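Side-chain contacts in cell shape-determining protein MreC (Streptococcus pneumoniae, PDB 2QF4), which helps form and maintain cell shape, probably as part of the elongasome that makes peripheral peptidoglycan: residues W21-T26 / Y91-D96; S74-H79 / V125-V130; T83-I88 / G118-F123. All coordinates share one frame; numbering follows the deposited sequence.

Contact 1. Residues W21-T26 / Y91-D96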
loop_
_atom_site.group_PDB
_atom_site.type_symbol
_atom_site.label_atom_id
_atom_site.label_comp_id
_atom_site.label_asym_id
_atom_site.label_seq_id
_atom_site.Cartn_x
_atom_site.Cartn_y
_atom_site.Cartn_z
ATOM N N TRP A 21 8.492 -15.153 -4.717
ATOM C CA TRP A 21 8.160 -14.612 -6.039
ATOM C C TRP A 21 6.656 -14.347 -6.220
ATOM O O TRP A 21 6.248 -13.801 -7.228
ATOM C CB TRP A 21 8.713 -15.506 -7.136
ATOM C CG TRP A 21 8.523 -16.982 -6.976
ATOM C CD1 TRP A 21 9.455 -17.856 -6.545
ATOM C CD2 TRP A 21 7.358 -17.766 -7.287
ATOM N NE1 TRP A 21 8.966 -19.132 -6.578
ATOM C CE2 TRP A 21 7.680 -19.098 -7.047
ATOM C CE3 TRP A 21 6.079 -17.463 -7.770
ATOM C CZ2 TRP A 21 6.773 -20.109 -7.222
ATOM C CZ3 TRP A 21 5.199 -18.486 -7.956
ATOM C CH2 TRP A 21 5.556 -19.784 -7.707
ATOM N N LYS A 22 5.823 -14.690 -5.232
ATOM C CA LYS A 22 4.400 -14.266 -5.225
ATOM C C LYS A 22 3.924 -14.239 -3.801
ATOM O O LYS A 22 3.463 -15.255 -3.276
ATOM C CB LYS A 22 3.515 -15.169 -6.097
ATOM C CG LYS A 22 2.080 -14.651 -6.218
ATOM C CD LYS A 22 1.175 -15.452 -7.152
ATOM C CE LYS A 22 0.910 -16.832 -6.657
ATOM N NZ LYS A 22 0.087 -17.575 -7.676
ATOM N N GLN A 23 4.044 -13.082 -3.161
ATOM C CA GLN A 23 3.672 -12.937 -1.760
ATOM C C GLN A 23 2.255 -12.433 -1.641
ATOM O O GLN A 23 1.923 -11.370 -2.123
ATOM C CB GLN A 23 4.675 -12.038 -1.071
ATOM C CG GLN A 23 6.084 -12.657 -1.150
ATOM C CD GLN A 23 7.190 -11.776 -0.688
ATOM O OE1 GLN A 23 8.244 -11.755 -1.336
ATOM N NE2 GLN A 23 7.018 -11.098 0.368
ATOM N N GLU A 24 1.437 -13.250 -1.018
ATOM C CA GLU A 24 0.010 -13.010 -0.978
ATOM C C GLU A 24 -0.625 -13.764 0.148
ATOM O O GLU A 24 -0.079 -14.731 0.657
ATOM C CB GLU A 24 -0.619 -13.405 -2.300
ATOM C CG GLU A 24 -0.528 -14.865 -2.587
ATOM C CD GLU A 24 -1.372 -15.269 -3.757
ATOM O OE1 GLU A 24 -1.484 -14.522 -4.779
ATOM O OE2 GLU A 24 -1.873 -16.408 -3.690
ATOM N N LEU A 25 -1.814 -13.316 0.512
ATOM C CA LEU A 25 -2.649 -13.954 1.528
ATOM C C LEU A 25 -4.039 -14.125 0.949
ATOM O O LEU A 25 -4.501 -13.347 0.121
ATOM C CB LEU A 25 -2.811 -13.026 2.787
ATOM C CG LEU A 25 -1.582 -12.497 3.485
ATOM C CD1 LEU A 25 -1.994 -11.559 4.549
ATOM C CD2 LEU A 25 -0.758 -13.688 4.053
ATOM N N THR A 26 -4.732 -15.164 1.400
ATOM C CA THR A 26 -6.157 -15.355 1.137
ATOM C C THR A 26 -6.914 -15.199 2.425
ATOM O O THR A 26 -6.561 -15.811 3.451
ATOM C CB THR A 26 -6.443 -16.747 0.537
ATOM O OG1 THR A 26 -5.631 -16.920 -0.607
ATOM C CG2 THR A 26 -7.911 -16.881 0.164
ATOM N N TYR A 91 9.487 -3.677 -4.327
ATOM C CA TYR A 91 10.108 -3.885 -3.029
ATOM C C TYR A 91 11.460 -4.511 -3.272
ATOM O O TYR A 91 11.587 -5.424 -4.094
ATOM C CB TYR A 91 9.264 -4.793 -2.122
ATOM C CG TYR A 91 9.753 -4.971 -0.727
ATOM C CD1 TYR A 91 10.510 -6.073 -0.377
ATOM C CD2 TYR A 91 9.437 -4.065 0.261
ATOM C CE1 TYR A 91 10.948 -6.264 0.928
ATOM C CE2 TYR A 91 9.896 -4.254 1.575
ATOM C CZ TYR A 91 10.664 -5.344 1.860
ATOM O OH TYR A 91 11.092 -5.593 3.146
ATOM N N ASP A 92 12.472 -3.992 -2.593
ATOM C CA ASP A 92 13.821 -4.524 -2.664
ATOM C C ASP A 92 14.041 -5.419 -1.480
ATOM O O ASP A 92 14.207 -4.960 -0.345
ATOM C CB ASP A 92 14.791 -3.374 -2.640
ATOM C CG ASP A 92 16.270 -3.817 -2.694
ATOM O OD1 ASP A 92 17.089 -2.956 -3.023
ATOM O OD2 ASP A 92 16.590 -4.976 -2.384
ATOM N N LYS A 93 13.996 -6.728 -1.748
ATOM C CA LYS A 93 14.065 -7.730 -0.719
ATOM C C LYS A 93 15.422 -7.793 -0.031
ATOM O O LYS A 93 15.495 -8.149 1.125
ATOM C CB LYS A 93 13.703 -9.106 -1.306
ATOM C CG LYS A 93 12.283 -9.128 -1.846
ATOM C CD LYS A 93 11.967 -10.396 -2.641
ATOM C CE LYS A 93 10.514 -10.553 -2.819
ATOM N NZ LYS A 93 9.854 -10.761 -1.491
ATOM N N GLU A 94 16.477 -7.379 -0.702
ATOM C CA GLU A 94 17.823 -7.451 -0.123
ATOM C C GLU A 94 18.133 -6.229 0.755
ATOM O O GLU A 94 19.016 -6.302 1.604
ATOM C CB GLU A 94 18.879 -7.571 -1.230
ATOM C CG GLU A 94 18.776 -8.741 -2.302
ATOM C CD GLU A 94 20.079 -8.896 -3.054
ATOM O OE1 GLU A 94 20.605 -7.895 -3.590
ATOM O OE2 GLU A 94 20.547 -10.050 -3.177
ATOM N N ASN A 95 17.495 -5.078 0.514
ATOM C CA ASN A 95 17.649 -3.898 1.339
ATOM C C ASN A 95 16.417 -3.640 2.206
ATOM O O ASN A 95 16.411 -2.687 2.963
ATOM C CB ASN A 95 17.962 -2.696 0.447
ATOM C CG ASN A 95 19.372 -2.784 -0.137
ATOM O OD1 ASN A 95 20.341 -2.790 0.634
ATOM N ND2 ASN A 95 19.483 -2.955 -1.428
ATOM N N ASP A 96 15.428 -4.521 2.119
ATOM C CA ASP A 96 14.190 -4.469 2.937
ATOM C C ASP A 96 13.518 -3.079 2.894
ATOM O O ASP A 96 13.179 -2.479 3.904
ATOM C CB ASP A 96 14.449 -4.982 4.374
ATOM C CG ASP A 96 14.858 -6.445 4.410
ATOM O OD1 ASP A 96 14.557 -7.219 3.470
ATOM O OD2 ASP A 96 15.466 -6.826 5.429
#
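Gln23 and Lys93 both set CG anti to the carbonyl carbon and beside the backbone N, each with chi1 near -60°. Beyond CG the Gln23 chain is extended, while Lys93 stays extended until it bends at its last torsion, chi4 -65°. The two side chains come from opposite directions and their polar ends meet. The modelled distance from Gln23 OE1 to Lys93 NZ is 1.9 Å, too short for a sound non-bonded pair, so the detail of this meeting is doubtful. On the lysine side, CG lies at the edge of the Tyr91 ring, in its plane. Asp92 shapes the turn after strand 82-92. Its OD2 accepts from Glu94 N at 2.9 Å, an Asx turn, and from Asn95 N at 3.0 Å, an Asx motif. Asp92 OD1 takes ND2 of Asn95 at 2.9 Å, almost straight at 177°. Gln23 lies just before strand 24-27 and Lys93 just after strand 82-92. These strands belong to different barrels, so loops flanking them meet across the two barrels in a small surface contact. The sound polar partner of the Lys93 amine is the carbonyl oxygen of Thr65, which accepts a hydrogen bond from NZ and so satisfies it whatever the true position of the Gln23 amide.

Contact 2. Residues S74-H79 / V125-V130. With EDO (1,2-ethanediol), chain E.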
loop_
_atom_site.group_PDB
_atom_site.type_symbol
_atom_site.label_atom_id
_atom_site.label_comp_id
_atom_site.label_asym_id
_atom_site.label_seq_id
_atom_site.Cartn_x
_atom_site.Cartn_y
_atom_site.Cartn_z
ATOM N N SER A 74 -1.388 4.470 -4.897
ATOM C CA SER A 74 -1.036 5.854 -4.618
ATOM C C SER A 74 -0.538 6.042 -3.197
ATOM O O SER A 74 -1.168 5.563 -2.260
ATOM C CB SER A 74 -2.312 6.699 -4.838
ATOM O OG SER A 74 -2.189 8.010 -4.305
ATOM N N VAL A 75 0.578 6.751 -3.042
ATOM C CA VAL A 75 1.133 7.128 -1.755
ATOM C C VAL A 75 1.479 8.597 -1.777
ATOM O O VAL A 75 1.589 9.222 -2.820
ATOM C CB VAL A 75 2.393 6.272 -1.383
ATOM C CG1 VAL A 75 1.972 4.822 -1.178
ATOM C CG2 VAL A 75 3.516 6.387 -2.414
ATOM N N LYS A 76 1.657 9.116 -0.572
ATOM C CA LYS A 76 2.109 10.480 -0.412
ATOM C C LYS A 76 3.107 10.545 0.733
ATOM O O LYS A 76 3.106 9.774 1.681
ATOM C CB LYS A 76 0.943 11.454 -0.218
ATOM C CG LYS A 76 0.143 11.226 0.995
ATOM C CD LYS A 76 -1.089 12.130 1.055
ATOM C CE LYS A 76 -1.912 11.820 2.279
ATOM N NZ LYS A 76 -3.117 12.712 2.368
ATOM N N ILE A 77 4.030 11.488 0.577
ATOM C CA ILE A 77 5.161 11.717 1.476
ATOM C C ILE A 77 5.024 13.139 2.013
ATOM O O ILE A 77 4.875 14.083 1.235
ATOM C CB ILE A 77 6.489 11.592 0.716
ATOM C CG1 ILE A 77 6.613 10.215 0.031
ATOM C CG2 ILE A 77 7.657 11.843 1.632
ATOM C CD1 ILE A 77 7.752 10.109 -0.988
ATOM N N GLN A 78 5.098 13.284 3.336
ATOM C CA GLN A 78 5.021 14.602 3.946
ATOM C C GLN A 78 6.403 15.108 4.273
ATOM O O GLN A 78 7.131 14.480 5.024
ATOM C CB GLN A 78 4.161 14.526 5.217
ATOM C CG GLN A 78 3.687 15.887 5.715
ATOM C CD GLN A 78 2.820 16.641 4.711
ATOM O OE1 GLN A 78 2.131 16.036 3.865
ATOM N NE2 GLN A 78 2.819 17.974 4.814
ATOM N N HIS A 79 6.780 16.238 3.685
ATOM C CA HIS A 79 8.066 16.870 3.939
ATOM C C HIS A 79 7.779 18.277 4.443
ATOM O O HIS A 79 7.482 19.183 3.661
ATOM C CB HIS A 79 8.902 16.930 2.678
ATOM C CG HIS A 79 10.255 17.513 2.903
ATOM N ND1 HIS A 79 11.274 16.781 3.465
ATOM C CD2 HIS A 79 10.745 18.760 2.695
ATOM C CE1 HIS A 79 12.350 17.540 3.550
ATOM N NE2 HIS A 79 12.053 18.746 3.092
ATOM N N VAL A 125 -8.127 5.209 -1.054
ATOM C CA VAL A 125 -8.262 5.513 0.360
ATOM C C VAL A 125 -6.949 6.099 0.846
ATOM O O VAL A 125 -5.929 5.432 0.852
ATOM C CB VAL A 125 -8.683 4.296 1.240
ATOM C CG1 VAL A 125 -7.993 3.029 0.825
ATOM C CG2 VAL A 125 -8.524 4.574 2.715
ATOM N N ALA A 126 -7.016 7.336 1.294
ATOM C CA ALA A 126 -5.869 8.086 1.747
ATOM C C ALA A 126 -5.587 7.905 3.240
ATOM O O ALA A 126 -6.446 7.464 4.001
ATOM C CB ALA A 126 -6.085 9.587 1.423
ATOM N N ASP A 127 -4.354 8.232 3.637
ATOM C CA ASP A 127 -3.950 8.454 5.021
ATOM C C ASP A 127 -3.663 7.198 5.829
ATOM O O ASP A 127 -3.387 7.281 7.011
ATOM C CB ASP A 127 -4.951 9.384 5.761
ATOM C CG ASP A 127 -5.130 10.712 5.060
ATOM O OD1 ASP A 127 -4.178 11.287 4.548
ATOM O OD2 ASP A 127 -6.280 11.205 5.004
ATOM N N ILE A 128 -3.643 6.040 5.205
ATOM C CA ILE A 128 -3.250 4.830 5.892
ATOM C C ILE A 128 -1.718 4.854 6.032
ATOM O O ILE A 128 -1.018 5.085 5.044
ATOM C CB ILE A 128 -3.646 3.581 5.102
ATOM C CG1 ILE A 128 -5.160 3.503 4.922
ATOM C CG2 ILE A 128 -3.107 2.318 5.784
ATOM C CD1 ILE A 128 -5.601 2.452 3.890
ATOM N N PRO A 129 -1.177 4.628 7.246
ATOM C CA PRO A 129 0.288 4.605 7.396
ATOM C C PRO A 129 0.925 3.552 6.501
ATOM O O PRO A 129 0.471 2.411 6.473
ATOM C CB PRO A 129 0.492 4.287 8.889
ATOM C CG PRO A 129 -0.770 4.781 9.519
ATOM C CD PRO A 129 -1.843 4.455 8.543
ATOM N N VAL A 130 2.027 3.930 5.862
ATOM C CA VAL A 130 2.850 3.021 5.040
ATOM C C VAL A 130 4.227 2.805 5.651
ATOM O O VAL A 130 4.653 1.658 5.835
ATOM C CB VAL A 130 2.963 3.545 3.601
ATOM C CG1 VAL A 130 3.857 2.636 2.743
ATOM C CG2 VAL A 130 1.583 3.607 2.979
HETATM C C1 EDO E . -6.897 5.998 8.364
HETATM O O1 EDO E . -5.555 5.558 8.577
HETATM C C2 EDO E . -7.136 6.192 6.874
HETATM O O2 EDO E . -8.262 5.401 6.485
#
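Lys76 NZ donates to Asp127 OD1 at 2.8 Å, and the pair is a salt bridge. The amine comes to the syn side of the carboxylate, 21° out of its plane. Lys76 has two deposited conformers, and the bridge is described for one of them. In that conformer CG sits between the backbone N and the carbonyl carbon (chi1 63°), and the rest of the chain runs straight out to the aspartate. CE of Lys76 also comes within 3.3 Å of Asp127 OD1. The CB of Asp127 points away from strand 74-79, yet its carboxylate comes back near enough to take the amine. The side chain of Lys76 also touches Thr83 and Tyr85 of strand 82-92.

A second, apolar touch joins two buried valines, Val75 CG1 and Val130 CG2, at 4.3 Å. Both valines also pack on Val115. A 1,2-ethanediol, probably from the crystallisation liquor, donates from its O1 to the backbone O of Asp127 at 3.2 Å.

Strands 74-79 and 126-130 cross steeply, at 78°, with axes 7.9 Å apart. Strand 114-118 lies between them in the same closed barrel: it pairs with strand 74-79 through Ser74 to Gly118 and Lys76 to Thr116, and with strand 126-137 along its other edge.

Contact 3. Residues T83-I88 / G118-F123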
loop_
_atom_site.group_PDB
_atom_site.type_symbol
_atom_site.label_atom_id
_atom_site.label_comp_id
_atom_site.label_asym_id
_atom_site.label_seq_id
_atom_site.Cartn_x
_atom_site.Cartn_y
_atom_site.Cartn_z
ATOM N N THR A 83 3.527 18.201 0.464
ATOM C CA THR A 83 3.160 16.811 0.195
ATOM C C THR A 83 3.597 16.435 -1.200
ATOM O O THR A 83 3.347 17.180 -2.149
ATOM C CB THR A 83 1.646 16.653 0.329
ATOM O OG1 THR A 83 1.222 17.235 1.577
ATOM C CG2 THR A 83 1.241 15.210 0.301
ATOM N N ILE A 84 4.228 15.275 -1.324
ATOM C CA ILE A 84 4.664 14.708 -2.597
ATOM C C ILE A 84 3.911 13.419 -2.834
ATOM O O ILE A 84 3.924 12.540 -1.978
ATOM C CB ILE A 84 6.194 14.421 -2.593
ATOM C CG1 ILE A 84 7.050 15.666 -2.203
ATOM C CG2 ILE A 84 6.611 13.856 -3.964
ATOM C CD1 ILE A 84 7.432 15.760 -0.767
ATOM N N TYR A 85 3.257 13.313 -3.979
ATOM C CA TYR A 85 2.534 12.094 -4.348
ATOM C C TYR A 85 3.381 11.230 -5.256
ATOM O O TYR A 85 4.142 11.741 -6.077
ATOM C CB TYR A 85 1.217 12.468 -5.051
ATOM C CG TYR A 85 0.147 12.972 -4.100
ATOM C CD1 TYR A 85 0.188 14.273 -3.611
ATOM C CD2 TYR A 85 -0.873 12.146 -3.679
ATOM C CE1 TYR A 85 -0.771 14.731 -2.708
ATOM C CE2 TYR A 85 -1.851 12.604 -2.786
ATOM C CZ TYR A 85 -1.777 13.891 -2.291
ATOM O OH TYR A 85 -2.737 14.349 -1.414
ATOM N N GLY A 86 3.182 9.922 -5.161
ATOM C CA GLY A 86 3.811 8.956 -6.053
ATOM C C GLY A 86 3.064 7.653 -6.022
ATOM O O GLY A 86 1.938 7.589 -5.536
ATOM N N ILE A 87 3.674 6.609 -6.558
ATOM C CA ILE A 87 3.054 5.268 -6.558
ATOM C C ILE A 87 4.101 4.252 -6.107
ATOM O O ILE A 87 5.277 4.374 -6.344
ATOM C CB ILE A 87 2.391 4.804 -7.881
ATOM C CG1 ILE A 87 3.447 4.790 -8.998
ATOM C CG2 ILE A 87 1.261 5.721 -8.253
ATOM C CD1 ILE A 87 3.062 3.869 -10.217
ATOM N N ILE A 88 3.600 3.198 -5.492
ATOM C CA ILE A 88 4.416 2.031 -5.147
ATOM C C ILE A 88 4.718 1.233 -6.410
ATOM O O ILE A 88 3.807 0.922 -7.172
ATOM C CB ILE A 88 3.699 1.158 -4.139
ATOM C CG1 ILE A 88 3.569 1.888 -2.795
ATOM C CG2 ILE A 88 4.431 -0.177 -3.952
ATOM C CD1 ILE A 88 2.636 1.209 -1.786
ATOM N N GLY A 118 -2.132 7.757 -0.584
ATOM C CA GLY A 118 -2.503 9.010 -1.203
ATOM C C GLY A 118 -3.937 9.169 -1.608
ATOM O O GLY A 118 -4.430 10.289 -1.753
ATOM N N GLY A 119 -4.631 8.062 -1.827
ATOM C CA GLY A 119 -6.044 8.083 -2.238
ATOM C C GLY A 119 -6.323 8.356 -3.705
ATOM O O GLY A 119 -7.484 8.427 -4.072
ATOM N N LEU A 120 -5.311 8.430 -4.556
ATOM C CA LEU A 120 -5.514 8.591 -5.983
ATOM C C LEU A 120 -5.569 7.223 -6.637
ATOM O O LEU A 120 -5.249 6.194 -6.042
ATOM C CB LEU A 120 -4.383 9.434 -6.575
ATOM C CG LEU A 120 -4.171 10.816 -5.980
ATOM C CD1 LEU A 120 -2.990 11.496 -6.686
ATOM C CD2 LEU A 120 -5.456 11.648 -6.098
ATOM N N GLY A 121 -6.003 7.186 -7.881
ATOM C CA GLY A 121 -6.050 5.943 -8.641
ATOM C C GLY A 121 -7.102 4.993 -8.107
ATOM O O GLY A 121 -8.111 5.398 -7.542
ATOM N N ASN A 122 -6.889 3.715 -8.349
ATOM C CA ASN A 122 -7.882 2.708 -8.022
ATOM C C ASN A 122 -8.032 2.461 -6.538
ATOM O O ASN A 122 -9.147 2.262 -6.050
ATOM C CB ASN A 122 -7.549 1.387 -8.726
ATOM C CG ASN A 122 -8.558 0.252 -8.386
ATOM O OD1 ASN A 122 -9.699 0.272 -8.827
ATOM N ND2 ASN A 122 -8.151 -0.690 -7.522
ATOM N N PHE A 123 -6.937 2.497 -5.798
ATOM C CA PHE A 123 -6.939 2.165 -4.360
ATOM C C PHE A 123 -7.096 3.471 -3.620
ATOM O O PHE A 123 -6.195 3.974 -2.995
ATOM C CB PHE A 123 -5.686 1.384 -4.028
ATOM C CG PHE A 123 -5.664 0.028 -4.682
ATOM C CD1 PHE A 123 -6.433 -0.998 -4.177
ATOM C CD2 PHE A 123 -4.923 -0.213 -5.810
ATOM C CE1 PHE A 123 -6.484 -2.224 -4.787
ATOM C CE2 PHE A 123 -4.963 -1.456 -6.426
ATOM C CZ PHE A 123 -5.751 -2.457 -5.910
HETATM O O HOH W 1 -4.388 12.557 -0.272
#
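Tyr85 in strand 82-92 and Gly118 in the segment that leaves strand 114-118 bring their CA atoms to 6.7 Å, the closest backbone approach here, and the second segment then runs on as a loop. The Tyr85 ring presents its edge to Gly118. Its CE2 lies 3.6 Å from Gly118 O, and that oxygen is near the plane of the ring. This approach is plain packing. CE2 is also 4.0 Å from Gly118 CA, an ordinary packing distance. Gly118 has no side chain, and the ring edge fits against the side of it where one would begin. A water, likewise in the ring plane, spans the two segments. It donates to Gly118 O at 2.7 Å and is hydrogen-bonded to Tyr85 OH at 2.7 Å, so it bridges the phenol and the glycine carbonyl. The chain is the major periplasmic domain of MreC. It has two closed six-stranded antiparallel barrels, the chymotrypsin-like arrangement of alpha-lytic protease. In the second barrel strand 74-79 lies between strands 82-92 and 114-118, and Val75 pairs with Gly86 there. Tyr85 therefore reaches past this middle strand. The Leu120 side chain runs roughly perpendicular to that of Tyr85. CG of Leu120 is anti to the carbonyl carbon (chi1 -57°), which carries the branch toward the ring. Its CD1 reaches Tyr85 CD2 at 3.7 Å, neither over the face nor at the edge. Gly119, with phi 80°, turns the chain between the two touching residues. The backbone N of Leu120 is hydrogen-bonded to Ser74 OG.

How the contacts relate
Contacts 2 and 3 are neighbours on the same side of the chain's centre, with centres 7 Å apart. Contact 3 is nested along the chain inside the loop closed by contact 2. They meet between strands 74-79 and 82-92: Gln78 OE1 lies 2.7 Å from Thr83 OG1, and Ile77 N lies 2.8 Å from Ile84 O, both probable hydrogen bonds. Contact 1 stands apart, on the opposite side of the centre and about 20 Å from each of the others, centre to centre. It shares strand 82-92 with contact 3. Contacts 2 and 3 join parts of the second barrel, whereas contact 1 links the two barrels. The ethanediol sits at contact 2.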